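Local coordinates for protein 5'-deoxynucleotidase (Archaeoglobus fulgidus, PDB 1YNB) that probably removes the phosphate from 2'-deoxyribonucleoside 5'-phosphates by hydrolysis, as a metal-dependent homodimeric enzyme of the HD-domain family, at residues D8-F13 and L104-S109; G18-T23 and H77-M82; P24-L29 and D83-A88; I52-S57 and E117-D122; A64-T69 and P111-V116. One frame throughout, in Å; residues are numbered along the deposited sequence.

Contact 1 (D8-F13 and L104-S109); sequences DDVVKF and LSWMES
Asp9 on helix 8-18 and Trp106 in the loop after helix 96-103 bring their backbones closest, CA to CA 5.9 Å, where the loop folds into a type I beta turn from Leu104 to Met107. The indole of Trp106 carries the contact. Its CG sits between the backbone N and the carbonyl carbon (chi1 63°), and the pyrrole part of the ring comes over one face of Phe13. Trp106 NE1 stands above the centre of that phenyl ring, 3.3 Å from Phe13 CG, but the two planes are inclined at 40°, so the pair is neither a parallel stack nor a T. Farther out along the indole, Trp106 CZ2 lies 3.7 Å from Phe13 CE2. In this all-helical HD-domain protein the pair joins the N-terminal helix to the loop that leads on toward helix 117-135, and Ile52 of the second subunit packs on the same tryptophan. Leu104 adds one methyl, CD2, which meets Phe13 CE1 at 3.8 Å. On the adjoining turn of the helix Val10 sends CG2 to the benzo part of the indole, 3.8 Å from Trp106 CE3, while Asp9 CB rests against Trp106 CB at 3.9 Å.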
# COMPACT_ATOMS: atom_id res chain seq x y z
N ASP A 8 -12.23 -13.97 24.37
CA ASP A 8 -11.16 -14.79 23.80
C ASP A 8 -11.51 -15.27 22.40
O ASP A 8 -10.63 -15.39 21.54
CB ASP A 8 -10.87 -15.99 24.69
CG ASP A 8 -10.10 -15.60 25.93
OD1 ASP A 8 -10.74 -15.16 26.92
OD2 ASP A 8 -8.84 -15.71 25.90
N ASP A 9 -12.79 -15.58 22.18
CA ASP A 9 -13.23 -16.02 20.87
C ASP A 9 -13.10 -14.86 19.90
O ASP A 9 -12.75 -15.06 18.74
CB ASP A 9 -14.69 -16.47 20.92
CG ASP A 9 -14.84 -17.87 21.45
OD1 ASP A 9 -14.03 -18.24 22.34
OD2 ASP A 9 -15.76 -18.60 20.98
N VAL A 10 -13.37 -13.66 20.36
CA VAL A 10 -13.28 -12.50 19.49
C VAL A 10 -11.82 -12.24 19.15
O VAL A 10 -11.48 -11.95 18.00
CB VAL A 10 -13.90 -11.26 20.15
CG1 VAL A 10 -13.57 -10.01 19.34
CG2 VAL A 10 -15.43 -11.44 20.25
N VAL A 11 -10.95 -12.34 20.14
CA VAL A 11 -9.54 -12.09 19.85
C VAL A 11 -9.04 -13.15 18.85
O VAL A 11 -8.40 -12.81 17.88
CB VAL A 11 -8.71 -12.06 21.17
CG1 VAL A 11 -7.20 -12.17 20.90
CG2 VAL A 11 -9.00 -10.75 21.89
N LYS A 12 -9.37 -14.42 19.05
CA LYS A 12 -8.92 -15.42 18.06
C LYS A 12 -9.49 -15.14 16.67
O LYS A 12 -8.81 -15.34 15.65
CB LYS A 12 -9.28 -16.84 18.53
CG LYS A 12 -8.14 -17.46 19.32
CD LYS A 12 -8.44 -18.84 19.86
CE LYS A 12 -7.12 -19.51 20.38
NZ LYS A 12 -6.17 -18.57 21.11
N PHE A 13 -10.75 -14.71 16.60
CA PHE A 13 -11.34 -14.38 15.32
C PHE A 13 -10.57 -13.23 14.65
O PHE A 13 -10.34 -13.27 13.43
CB PHE A 13 -12.83 -13.98 15.49
CG PHE A 13 -13.47 -13.43 14.25
CD1 PHE A 13 -13.81 -14.26 13.19
CD2 PHE A 13 -13.74 -12.06 14.12
CE1 PHE A 13 -14.40 -13.75 12.04
CE2 PHE A 13 -14.34 -11.54 12.97
CZ PHE A 13 -14.67 -12.38 11.93
N LEU A 104 -17.95 -17.82 12.59
CA LEU A 104 -18.69 -16.74 13.25
C LEU A 104 -19.42 -17.13 14.53
O LEU A 104 -20.29 -16.38 15.00
CB LEU A 104 -19.68 -16.11 12.28
CG LEU A 104 -19.01 -15.44 11.07
CD1 LEU A 104 -20.05 -14.99 10.10
CD2 LEU A 104 -18.16 -14.26 11.54
N SER A 105 -19.06 -18.27 15.10
CA SER A 105 -19.70 -18.75 16.34
C SER A 105 -19.69 -17.71 17.46
O SER A 105 -20.57 -17.70 18.33
CB SER A 105 -19.02 -20.03 16.83
OG SER A 105 -17.67 -19.79 17.19
N TRP A 106 -18.71 -16.82 17.44
CA TRP A 106 -18.62 -15.80 18.48
C TRP A 106 -19.76 -14.78 18.39
O TRP A 106 -20.03 -14.06 19.36
CB TRP A 106 -17.28 -15.06 18.39
CG TRP A 106 -17.09 -14.31 17.12
CD1 TRP A 106 -16.58 -14.80 15.95
CD2 TRP A 106 -17.50 -12.96 16.84
NE1 TRP A 106 -16.64 -13.83 14.97
CE2 TRP A 106 -17.20 -12.70 15.48
CE3 TRP A 106 -18.09 -11.94 17.62
CZ2 TRP A 106 -17.48 -11.47 14.88
CZ3 TRP A 106 -18.36 -10.71 17.01
CH2 TRP A 106 -18.06 -10.49 15.65
N MET A 107 -20.42 -14.68 17.24
CA MET A 107 -21.50 -13.72 17.11
C MET A 107 -22.77 -14.28 17.73
O MET A 107 -23.16 -15.42 17.45
CB MET A 107 -21.78 -13.38 15.65
CG MET A 107 -20.63 -12.70 14.96
SD MET A 107 -21.10 -12.12 13.33
CE MET A 107 -21.80 -10.50 13.75
N GLU A 108 -23.39 -13.47 18.59
CA GLU A 108 -24.64 -13.86 19.24
C GLU A 108 -25.58 -14.17 18.10
O GLU A 108 -26.22 -15.22 18.06
CB GLU A 108 -25.19 -12.69 20.07
CG GLU A 108 -24.48 -11.35 19.85
CD GLU A 108 -24.30 -11.00 18.37
OE1 GLU A 108 -25.31 -10.89 17.64
OE2 GLU A 108 -23.13 -10.82 17.94
N SER A 109 -25.61 -13.24 17.15
CA SER A 109 -26.44 -13.35 15.96
C SER A 109 -25.66 -12.80 14.76
O SER A 109 -24.76 -11.96 14.92
CB SER A 109 -27.72 -12.55 16.15
OG SER A 109 -27.43 -11.19 16.43

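Contact 2 (G18-T23 and H77-M82); sequences GSLKLT and HEARTM
Ser19 and Leu20 meet Ala79 through two different first torsions: Ser19 OG lies between its backbone N and carbonyl carbon (chi1 77°), whereas Leu20 CG is anti to the carbonyl carbon (chi1 -71°). The contact joins the turn after helix 8-18, with its short 3-10 segment at 20-21, to the short helix 78-81, which follows the His-Asp pair of the probable HD motif in the sequence. Leu20 reaches across with one branch, and CD2 comes to 3.7 Å from the backbone N of Ala79. The methyl of Ala79 is met by Ser19 OG at 3.6 Å. That hydroxyl is also hydrogen-bonded to the carbonyl of Glu16 in helix 8-18. No direct hydrogen bond joins the two segments; two waters do the bridging. One donates to Ser19 OG and, at 2.5 Å, to Ala79 O. The other donates to Thr23 OG1 and to Glu78 O, with a weak third bond to Ala79 O. Val39 of helix 39-56 packs against Leu20, Thr23 and Glu78, and Phe44 of the second subunit against Leu20. Thr23 OG1 is held in turn by its own segment: it donates to Ser19 O over 2.9 Å from above the carbonyl plane, 42° out of it, on the face opposite to the one used by Leu22 N.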
# COMPACT_ATOMS: atom_id res chain seq x y z
N GLY A 18 -6.79 -11.86 10.19
CA GLY A 18 -5.50 -11.38 9.71
C GLY A 18 -4.85 -12.41 8.79
O GLY A 18 -4.01 -12.05 7.95
N SER A 19 -5.20 -13.69 8.92
CA SER A 19 -4.61 -14.69 7.98
C SER A 19 -5.05 -14.41 6.53
O SER A 19 -4.44 -14.91 5.59
CB SER A 19 -4.98 -16.13 8.37
OG SER A 19 -6.31 -16.45 8.01
N LEU A 20 -6.09 -13.62 6.31
CA LEU A 20 -6.45 -13.30 4.95
C LEU A 20 -5.43 -12.35 4.30
O LEU A 20 -5.43 -12.21 3.07
CB LEU A 20 -7.85 -12.68 4.87
CG LEU A 20 -8.93 -13.73 5.17
CD1 LEU A 20 -10.28 -13.05 5.25
CD2 LEU A 20 -8.94 -14.79 4.06
N LYS A 21 -4.56 -11.73 5.11
CA LYS A 21 -3.52 -10.86 4.53
C LYS A 21 -2.41 -11.81 4.06
O LYS A 21 -1.50 -11.40 3.35
CB LYS A 21 -2.83 -9.95 5.55
CG LYS A 21 -3.74 -9.12 6.47
CD LYS A 21 -2.85 -8.18 7.35
CE LYS A 21 -3.68 -7.22 8.23
NZ LYS A 21 -2.76 -6.40 9.10
N LEU A 22 -2.49 -13.06 4.48
CA LEU A 22 -1.48 -14.07 4.18
C LEU A 22 -2.06 -15.17 3.28
O LEU A 22 -1.48 -16.23 3.17
CB LEU A 22 -1.02 -14.71 5.49
CG LEU A 22 -0.56 -13.73 6.57
CD1 LEU A 22 -0.41 -14.43 7.94
CD2 LEU A 22 0.73 -13.09 6.09
N THR A 23 -3.22 -14.93 2.68
CA THR A 23 -3.84 -15.92 1.79
C THR A 23 -3.81 -15.31 0.37
O THR A 23 -4.51 -14.34 0.08
CB THR A 23 -5.32 -16.18 2.20
OG1 THR A 23 -5.37 -16.69 3.53
CG2 THR A 23 -5.94 -17.18 1.26
N HIS A 77 -14.67 -16.98 5.13
CA HIS A 77 -14.42 -18.39 5.38
C HIS A 77 -13.16 -18.89 4.68
O HIS A 77 -12.61 -19.90 5.07
CB HIS A 77 -15.63 -19.23 4.95
CG HIS A 77 -15.93 -19.11 3.49
ND1 HIS A 77 -15.41 -19.98 2.56
CD2 HIS A 77 -16.58 -18.15 2.79
CE1 HIS A 77 -15.71 -19.55 1.34
NE2 HIS A 77 -16.42 -18.44 1.46
N GLU A 78 -12.70 -18.19 3.64
CA GLU A 78 -11.49 -18.64 2.92
C GLU A 78 -10.25 -18.65 3.84
O GLU A 78 -9.18 -19.21 3.48
CB GLU A 78 -11.26 -17.77 1.69
CG GLU A 78 -12.34 -17.96 0.61
CD GLU A 78 -12.08 -17.18 -0.66
OE1 GLU A 78 -11.19 -16.29 -0.67
OE2 GLU A 78 -12.78 -17.42 -1.67
N ALA A 79 -10.39 -18.06 5.02
CA ALA A 79 -9.30 -18.04 5.99
C ALA A 79 -9.02 -19.49 6.35
O ALA A 79 -7.89 -19.86 6.68
CB ALA A 79 -9.71 -17.29 7.25
N ARG A 80 -10.08 -20.30 6.29
CA ARG A 80 -9.99 -21.73 6.58
C ARG A 80 -10.02 -22.58 5.31
O ARG A 80 -9.44 -23.66 5.27
CB ARG A 80 -11.16 -22.17 7.48
CG ARG A 80 -11.14 -21.52 8.85
CD ARG A 80 -12.49 -21.71 9.61
NE ARG A 80 -12.46 -20.93 10.84
CZ ARG A 80 -12.83 -21.36 12.04
NH1 ARG A 80 -13.30 -22.60 12.19
NH2 ARG A 80 -12.67 -20.57 13.10
N THR A 81 -10.70 -22.11 4.27
CA THR A 81 -10.83 -22.93 3.06
C THR A 81 -9.92 -22.61 1.89
O THR A 81 -9.83 -23.40 0.94
CB THR A 81 -12.27 -22.90 2.51
OG1 THR A 81 -12.52 -21.63 1.88
CG2 THR A 81 -13.28 -23.09 3.64
N MET A 82 -9.24 -21.47 1.96
CA MET A 82 -8.36 -21.01 0.89
C MET A 82 -9.21 -20.44 -0.25
O MET A 82 -10.43 -20.68 -0.31
CB MET A 82 -7.49 -22.15 0.33
CG MET A 82 -6.63 -22.85 1.38
SD MET A 82 -5.68 -24.26 0.68
CE MET A 82 -4.54 -23.32 -0.46
O HOH W 1 -5.48 -19.07 6.42
O HOH W 2 -6.68 -19.63 3.90

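Contact 3 (P24-L29 and D83-A88); sequences PRSGWL and DLHKIA
Two loops of the HD domain, one between helices 8-18 and 39-56 and the other between helices 78-81 and 96-103, run side by side here, with Ser26 fitted between Asp83 and His85. Ser26 OG donates to Asp83 O at 2.6 Å and accepts from His85 ND1 at 3.3 Å, a bond lying near the imidazole plane (11° out of it). The serine hydroxyl therefore ties a backbone carbonyl to a ring N-H. Asp83 has CG anti to its backbone N (chi1 174°), on the side of the other loop, and Ser26 N gives Asp83 OD1 a weak bond of 3.0 Å. A water that accepts from Gly27 N donates to the same OD1 over 2.7 Å. Arg25 packs on His42 of the probable HD metal motif, which places this pairing of loops beside the presumed active site, and Arg25 NE forms a salt bridge with Glu37. Arg25 NH1 stays 4.1 Å from Asp83 OD1, which lies well out of the guanidinium plane. Lys86 NZ comes to 3.2 Å from Gly27 CA, with a weak bond to the same water.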
# COMPACT_ATOMS: atom_id res chain seq x y z
N PRO A 24 -3.01 -15.88 -0.54
CA PRO A 24 -3.02 -15.28 -1.87
C PRO A 24 -4.31 -15.49 -2.64
O PRO A 24 -5.02 -16.48 -2.41
CB PRO A 24 -1.84 -15.98 -2.59
CG PRO A 24 -1.79 -17.28 -1.95
CD PRO A 24 -2.08 -17.03 -0.45
N ARG A 25 -4.62 -14.55 -3.54
CA ARG A 25 -5.74 -14.70 -4.47
C ARG A 25 -5.05 -15.68 -5.47
O ARG A 25 -4.23 -15.28 -6.28
CB ARG A 25 -6.06 -13.35 -5.08
CG ARG A 25 -6.93 -12.53 -4.04
CD ARG A 25 -8.43 -12.91 -4.28
NE ARG A 25 -8.90 -12.25 -5.49
CZ ARG A 25 -10.13 -12.45 -5.99
NH1 ARG A 25 -10.95 -13.28 -5.36
NH2 ARG A 25 -10.52 -11.84 -7.09
N SER A 26 -5.43 -16.95 -5.36
CA SER A 26 -4.76 -18.05 -6.08
C SER A 26 -4.77 -18.15 -7.58
O SER A 26 -3.83 -18.76 -8.14
CB SER A 26 -5.24 -19.40 -5.52
OG SER A 26 -6.63 -19.56 -5.79
N GLY A 27 -5.82 -17.63 -8.21
CA GLY A 27 -5.97 -17.67 -9.66
C GLY A 27 -4.81 -17.02 -10.38
O GLY A 27 -4.46 -17.42 -11.51
N TRP A 28 -4.20 -16.02 -9.75
CA TRP A 28 -3.07 -15.35 -10.37
C TRP A 28 -1.75 -16.11 -10.40
O TRP A 28 -0.91 -15.82 -11.25
CB TRP A 28 -2.75 -14.05 -9.67
CG TRP A 28 -3.95 -13.12 -9.50
CD1 TRP A 28 -4.50 -12.73 -8.31
CD2 TRP A 28 -4.72 -12.50 -10.53
NE1 TRP A 28 -5.58 -11.89 -8.54
CE2 TRP A 28 -5.73 -11.73 -9.90
CE3 TRP A 28 -4.67 -12.51 -11.94
CZ2 TRP A 28 -6.67 -11.00 -10.62
CZ3 TRP A 28 -5.60 -11.78 -12.67
CH2 TRP A 28 -6.60 -11.03 -12.00
N LEU A 29 -1.55 -17.01 -9.45
CA LEU A 29 -0.30 -17.74 -9.35
C LEU A 29 0.07 -18.51 -10.60
O LEU A 29 1.24 -18.54 -10.95
CB LEU A 29 -0.34 -18.70 -8.17
CG LEU A 29 -0.58 -18.01 -6.81
CD1 LEU A 29 -0.96 -19.07 -5.79
CD2 LEU A 29 0.66 -17.24 -6.40
N ASP A 83 -8.56 -19.67 -1.12
CA ASP A 83 -9.23 -19.09 -2.28
C ASP A 83 -9.24 -20.21 -3.31
O ASP A 83 -8.24 -20.43 -3.99
CB ASP A 83 -8.43 -17.90 -2.83
CG ASP A 83 -9.01 -17.34 -4.12
OD1 ASP A 83 -8.37 -16.47 -4.74
OD2 ASP A 83 -10.12 -17.77 -4.51
N LEU A 84 -10.35 -20.94 -3.41
CA LEU A 84 -10.43 -22.02 -4.41
C LEU A 84 -10.62 -21.42 -5.80
O LEU A 84 -11.70 -20.92 -6.12
CB LEU A 84 -11.58 -22.99 -4.08
CG LEU A 84 -11.49 -23.63 -2.69
CD1 LEU A 84 -12.74 -24.47 -2.42
CD2 LEU A 84 -10.24 -24.48 -2.59
N HIS A 85 -9.58 -21.44 -6.62
CA HIS A 85 -9.68 -20.90 -7.98
C HIS A 85 -10.51 -21.79 -8.91
O HIS A 85 -10.76 -22.96 -8.62
CB HIS A 85 -8.28 -20.66 -8.59
CG HIS A 85 -7.41 -21.88 -8.65
ND1 HIS A 85 -6.29 -22.05 -7.87
CD2 HIS A 85 -7.51 -23.01 -9.40
CE1 HIS A 85 -5.74 -23.22 -8.13
NE2 HIS A 85 -6.46 -23.82 -9.06
N LYS A 86 -10.92 -21.20 -10.03
CA LYS A 86 -11.74 -21.86 -11.06
C LYS A 86 -11.35 -23.31 -11.39
O LYS A 86 -12.21 -24.20 -11.39
CB LYS A 86 -11.70 -21.04 -12.35
CG LYS A 86 -11.59 -19.53 -12.11
CD LYS A 86 -10.23 -19.14 -11.47
CE LYS A 86 -10.34 -17.82 -10.71
NZ LYS A 86 -9.12 -17.48 -9.93
N ILE A 87 -10.08 -23.53 -11.70
CA ILE A 87 -9.63 -24.88 -12.03
C ILE A 87 -9.90 -25.82 -10.88
O ILE A 87 -10.43 -26.92 -11.07
CB ILE A 87 -8.13 -24.92 -12.35
CG1 ILE A 87 -7.81 -23.96 -13.51
CG2 ILE A 87 -7.71 -26.34 -12.70
CD1 ILE A 87 -6.33 -23.87 -13.85
N ALA A 88 -9.55 -25.38 -9.67
CA ALA A 88 -9.72 -26.20 -8.47
C ALA A 88 -11.17 -26.58 -8.20
O ALA A 88 -11.46 -27.71 -7.78
CB ALA A 88 -9.14 -25.49 -7.25
O HOH W 3 -5.67 -19.14 -1.37
O HOH W 4 -7.99 -15.93 -7.38

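Contact 4 (I52-S57 and E117-D122); sequences ILALKS and EVYVSD
Tyr119 lays one face of its ring over the backbone of Ala54. Ala54 CA stands 4.1 Å from the centroid of the Tyr119 ring and 12° off the normal, a CH-pi contact centred on the face. Tyr119 CG is anti to the carbonyl carbon (chi1 -64°), on the side of helix 39-56, and Tyr119 CD1 comes to 3.8 Å from Leu53 CB. At the rim Ser57 approaches near the ring plane, with OG 3.4 Å from Tyr119 CE1. The serine hydroxyl has its own bond, donated at 2.7 Å to Leu53 O one helical turn back, and the phenol OH of Tyr119 is hydrogen-bonded to Glu59. These groups lie where helix 39-56 crosses helix 117-135, two of the helices that build the HD domain; the local axes pass 9.8 Å apart, their directions 125° from each other. Leu53 also crosses Asp122, one turn on from Tyr119, at about a right angle, with Leu53 CD1 3.6 Å from Asp122 CB and 3.7 Å from Tyr119 O. The carboxylate of Asp122 accepts from the backbone N of Lys152 and of Thr153, just ahead of helix 154-166. Ala155 and Ala156 of that helix pack on Leu53.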
# COMPACT_ATOMS: atom_id res chain seq x y z
N ILE A 52 -19.59 2.14 -3.68
CA ILE A 52 -19.84 2.93 -4.88
C ILE A 52 -21.06 2.44 -5.67
O ILE A 52 -21.87 3.25 -6.14
CB ILE A 52 -18.61 2.91 -5.80
CG1 ILE A 52 -17.48 3.74 -5.18
CG2 ILE A 52 -18.96 3.54 -7.17
CD1 ILE A 52 -16.11 3.53 -5.89
N LEU A 53 -21.18 1.13 -5.86
CA LEU A 53 -22.31 0.57 -6.62
C LEU A 53 -23.64 0.94 -5.98
O LEU A 53 -24.60 1.28 -6.68
CB LEU A 53 -22.22 -0.96 -6.71
CG LEU A 53 -21.08 -1.50 -7.61
CD1 LEU A 53 -21.09 -3.00 -7.62
CD2 LEU A 53 -21.24 -0.96 -9.01
N ALA A 54 -23.71 0.86 -4.66
CA ALA A 54 -24.95 1.19 -3.96
C ALA A 54 -25.27 2.66 -4.14
O ALA A 54 -26.38 3.00 -4.52
CB ALA A 54 -24.82 0.85 -2.47
N LEU A 55 -24.31 3.54 -3.90
CA LEU A 55 -24.59 4.95 -4.06
C LEU A 55 -25.03 5.32 -5.47
O LEU A 55 -26.04 6.04 -5.66
CB LEU A 55 -23.37 5.78 -3.67
CG LEU A 55 -23.04 5.88 -2.18
CD1 LEU A 55 -21.93 6.91 -1.99
CD2 LEU A 55 -24.29 6.30 -1.38
N LYS A 56 -24.29 4.82 -6.46
CA LYS A 56 -24.60 5.10 -7.86
C LYS A 56 -25.92 4.46 -8.28
O LYS A 56 -26.47 4.82 -9.31
CB LYS A 56 -23.46 4.59 -8.77
CG LYS A 56 -22.19 5.44 -8.70
CD LYS A 56 -22.31 6.69 -9.57
CE LYS A 56 -21.35 7.77 -9.09
NZ LYS A 56 -21.35 8.96 -9.99
N SER A 57 -26.41 3.51 -7.50
CA SER A 57 -27.67 2.85 -7.80
C SER A 57 -28.81 3.58 -7.08
O SER A 57 -29.92 3.07 -7.01
CB SER A 57 -27.66 1.40 -7.34
OG SER A 57 -26.78 0.63 -8.14
N GLU A 117 -26.66 -8.46 -1.25
CA GLU A 117 -25.86 -9.48 -1.89
C GLU A 117 -25.61 -9.20 -3.35
O GLU A 117 -24.59 -9.63 -3.89
CB GLU A 117 -26.46 -10.88 -1.70
CG GLU A 117 -26.24 -11.40 -0.27
CD GLU A 117 -24.84 -11.03 0.29
OE1 GLU A 117 -23.80 -11.55 -0.19
OE2 GLU A 117 -24.77 -10.20 1.21
N VAL A 118 -26.50 -8.48 -4.02
CA VAL A 118 -26.24 -8.21 -5.42
C VAL A 118 -25.11 -7.21 -5.58
O VAL A 118 -24.32 -7.34 -6.51
CB VAL A 118 -27.49 -7.71 -6.18
CG1 VAL A 118 -27.11 -7.32 -7.58
CG2 VAL A 118 -28.50 -8.84 -6.28
N TYR A 119 -25.01 -6.23 -4.70
CA TYR A 119 -23.91 -5.28 -4.81
C TYR A 119 -22.59 -5.98 -4.47
O TYR A 119 -21.55 -5.67 -5.05
CB TYR A 119 -24.10 -4.07 -3.89
CG TYR A 119 -25.31 -3.24 -4.24
CD1 TYR A 119 -25.43 -2.65 -5.50
CD2 TYR A 119 -26.38 -3.12 -3.34
CE1 TYR A 119 -26.58 -1.96 -5.87
CE2 TYR A 119 -27.55 -2.43 -3.70
CZ TYR A 119 -27.64 -1.86 -4.97
OH TYR A 119 -28.79 -1.22 -5.37
N VAL A 120 -22.63 -6.91 -3.53
CA VAL A 120 -21.43 -7.64 -3.13
C VAL A 120 -20.98 -8.50 -4.29
O VAL A 120 -19.78 -8.54 -4.63
CB VAL A 120 -21.70 -8.53 -1.89
CG1 VAL A 120 -20.42 -9.32 -1.51
CG2 VAL A 120 -22.11 -7.65 -0.71
N SER A 121 -21.93 -9.19 -4.92
CA SER A 121 -21.62 -10.07 -6.04
C SER A 121 -21.00 -9.31 -7.21
O SER A 121 -19.99 -9.75 -7.76
CB SER A 121 -22.90 -10.77 -6.53
OG SER A 121 -22.58 -11.75 -7.51
N ASP A 122 -21.60 -8.18 -7.59
CA ASP A 122 -21.09 -7.37 -8.68
C ASP A 122 -19.71 -6.76 -8.31
O ASP A 122 -18.81 -6.66 -9.16
CB ASP A 122 -22.02 -6.21 -9.00
CG ASP A 122 -23.10 -6.56 -10.06
OD1 ASP A 122 -23.21 -7.73 -10.51
OD2 ASP A 122 -23.83 -5.64 -10.42

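Contact 5 (A64-T69 and P111-V116); sequences ACKAAT and PDFSDV
Lys66 and Asp115 cross at about a right angle, and the lysine chain reaches past the edge of the Phe113 ring to get there. Lys66 CG is anti to the backbone N (chi1 -178°) and the chain beyond it is fully extended, which carries NZ from helix 61-73 out to the carboxylate. Lys66 NZ makes a salt bridge there: it meets Asp115 OD2 on the syn side at 3.1 Å, 23° out of the carboxylate plane, and gives a weak bond to Asp115 OD1 at 3.3 Å. On the way the aliphatic part touches its neighbours, with Lys66 CE 3.3 Å from Asp112 O and Lys66 CG near the plane of the phenyl ring, 4.1 Å from Phe113 CD1. Thr69, one turn along, brings CG2 to 4.3 Å from Phe113 CZ. Val116 faces the helix more directly, its CB 3.9 Å from Ala67 CA, where the backbones come to 5.3 Å between Ala67 CA and Val116 CA. Cys65 and Thr69 also pack on Thr69 and Cys65 of the second subunit. Val116 stands at the N-cap position of helix 117-135, and the contact joins the start of that helix to helix 61-73 within the all-helical HD domain.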
# COMPACT_ATOMS: atom_id res chain seq x y z
N ALA A 64 -25.28 1.95 1.44
CA ALA A 64 -23.95 1.80 0.81
C ALA A 64 -22.96 1.23 1.84
O ALA A 64 -22.18 0.33 1.52
CB ALA A 64 -23.49 3.14 0.30
N CYS A 65 -22.99 1.75 3.07
CA CYS A 65 -22.09 1.25 4.12
C CYS A 65 -22.37 -0.22 4.44
O CYS A 65 -21.49 -0.99 4.79
CB CYS A 65 -22.26 2.09 5.39
SG CYS A 65 -21.67 3.70 5.24
N LYS A 66 -23.62 -0.64 4.31
CA LYS A 66 -23.93 -2.03 4.59
C LYS A 66 -23.42 -2.96 3.48
O LYS A 66 -23.07 -4.14 3.69
CB LYS A 66 -25.45 -2.19 4.71
CG LYS A 66 -25.90 -3.58 5.05
CD LYS A 66 -27.41 -3.54 5.37
CE LYS A 66 -27.90 -4.86 5.91
NZ LYS A 66 -29.39 -4.76 6.08
N ALA A 67 -23.42 -2.44 2.27
CA ALA A 67 -22.97 -3.21 1.14
C ALA A 67 -21.45 -3.39 1.27
O ALA A 67 -20.92 -4.46 0.98
CB ALA A 67 -23.32 -2.49 -0.15
N ALA A 68 -20.77 -2.33 1.67
CA ALA A 68 -19.32 -2.40 1.85
C ALA A 68 -18.98 -3.41 2.93
O ALA A 68 -18.10 -4.26 2.75
CB ALA A 68 -18.78 -1.04 2.20
N THR A 69 -19.70 -3.37 4.05
CA THR A 69 -19.43 -4.30 5.13
C THR A 69 -19.67 -5.73 4.72
O THR A 69 -18.89 -6.62 5.04
CB THR A 69 -20.31 -3.96 6.38
OG1 THR A 69 -20.09 -2.60 6.72
CG2 THR A 69 -19.94 -4.83 7.54
N PRO A 111 -25.77 -10.70 11.20
CA PRO A 111 -26.55 -9.70 10.48
C PRO A 111 -26.92 -10.25 9.11
O PRO A 111 -26.20 -11.09 8.55
CB PRO A 111 -25.60 -8.51 10.38
CG PRO A 111 -24.70 -8.69 11.57
CD PRO A 111 -24.43 -10.17 11.54
N ASP A 112 -28.04 -9.79 8.56
CA ASP A 112 -28.41 -10.27 7.24
C ASP A 112 -28.03 -9.28 6.17
O ASP A 112 -28.41 -8.10 6.20
CB ASP A 112 -29.90 -10.58 7.16
CG ASP A 112 -30.15 -12.05 6.90
OD1 ASP A 112 -30.12 -12.83 7.89
OD2 ASP A 112 -30.35 -12.42 5.72
N PHE A 113 -27.25 -9.79 5.22
CA PHE A 113 -26.80 -8.98 4.12
C PHE A 113 -27.48 -9.46 2.85
O PHE A 113 -26.98 -9.24 1.75
CB PHE A 113 -25.27 -9.08 3.97
CG PHE A 113 -24.51 -8.67 5.20
CD1 PHE A 113 -24.68 -7.40 5.75
CD2 PHE A 113 -23.58 -9.53 5.77
CE1 PHE A 113 -23.93 -6.99 6.85
CE2 PHE A 113 -22.82 -9.13 6.87
CZ PHE A 113 -23.00 -7.85 7.41
N SER A 114 -28.62 -10.13 3.00
CA SER A 114 -29.35 -10.61 1.83
C SER A 114 -29.79 -9.45 0.94
O SER A 114 -29.84 -9.59 -0.27
CB SER A 114 -30.56 -11.44 2.25
OG SER A 114 -30.18 -12.80 2.41
N ASP A 115 -30.07 -8.30 1.53
CA ASP A 115 -30.50 -7.15 0.75
C ASP A 115 -29.41 -6.44 -0.04
O ASP A 115 -29.72 -5.54 -0.83
CB ASP A 115 -31.18 -6.12 1.64
CG ASP A 115 -30.31 -5.68 2.79
OD1 ASP A 115 -29.56 -6.53 3.30
OD2 ASP A 115 -30.38 -4.49 3.20
N VAL A 116 -28.15 -6.80 0.18
CA VAL A 116 -27.06 -6.16 -0.55
C VAL A 116 -26.21 -7.21 -1.25
O VAL A 116 -25.14 -6.90 -1.79
CB VAL A 116 -26.12 -5.32 0.39
CG1 VAL A 116 -26.85 -4.11 0.94
CG2 VAL A 116 -25.61 -6.18 1.53

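Contacts 4 and 5 lie 9 Å apart, centre to centre, and touch: Ala54 CB is 3.5 Å from Ala64 CA, so helices 39-56, 61-73 and 117-135 pack as one group. Contacts 2 and 3 form a second group, centres 12 Å apart, joined where Glu78 OE1 meets Asp83 CA at 3.8 Å. Contact 4 is about 24 Å from either of these, centre to centre, across the chain's centre. The probable metal-binding residues His42, His74, Asp75 and Asp124 converge, although no metal is bound to them here; Glu78 and Arg25 bring contacts 2 and 3 up to them. Contact 1 adjoins contact 5 in sequence. All but contact 3 touch the second subunit.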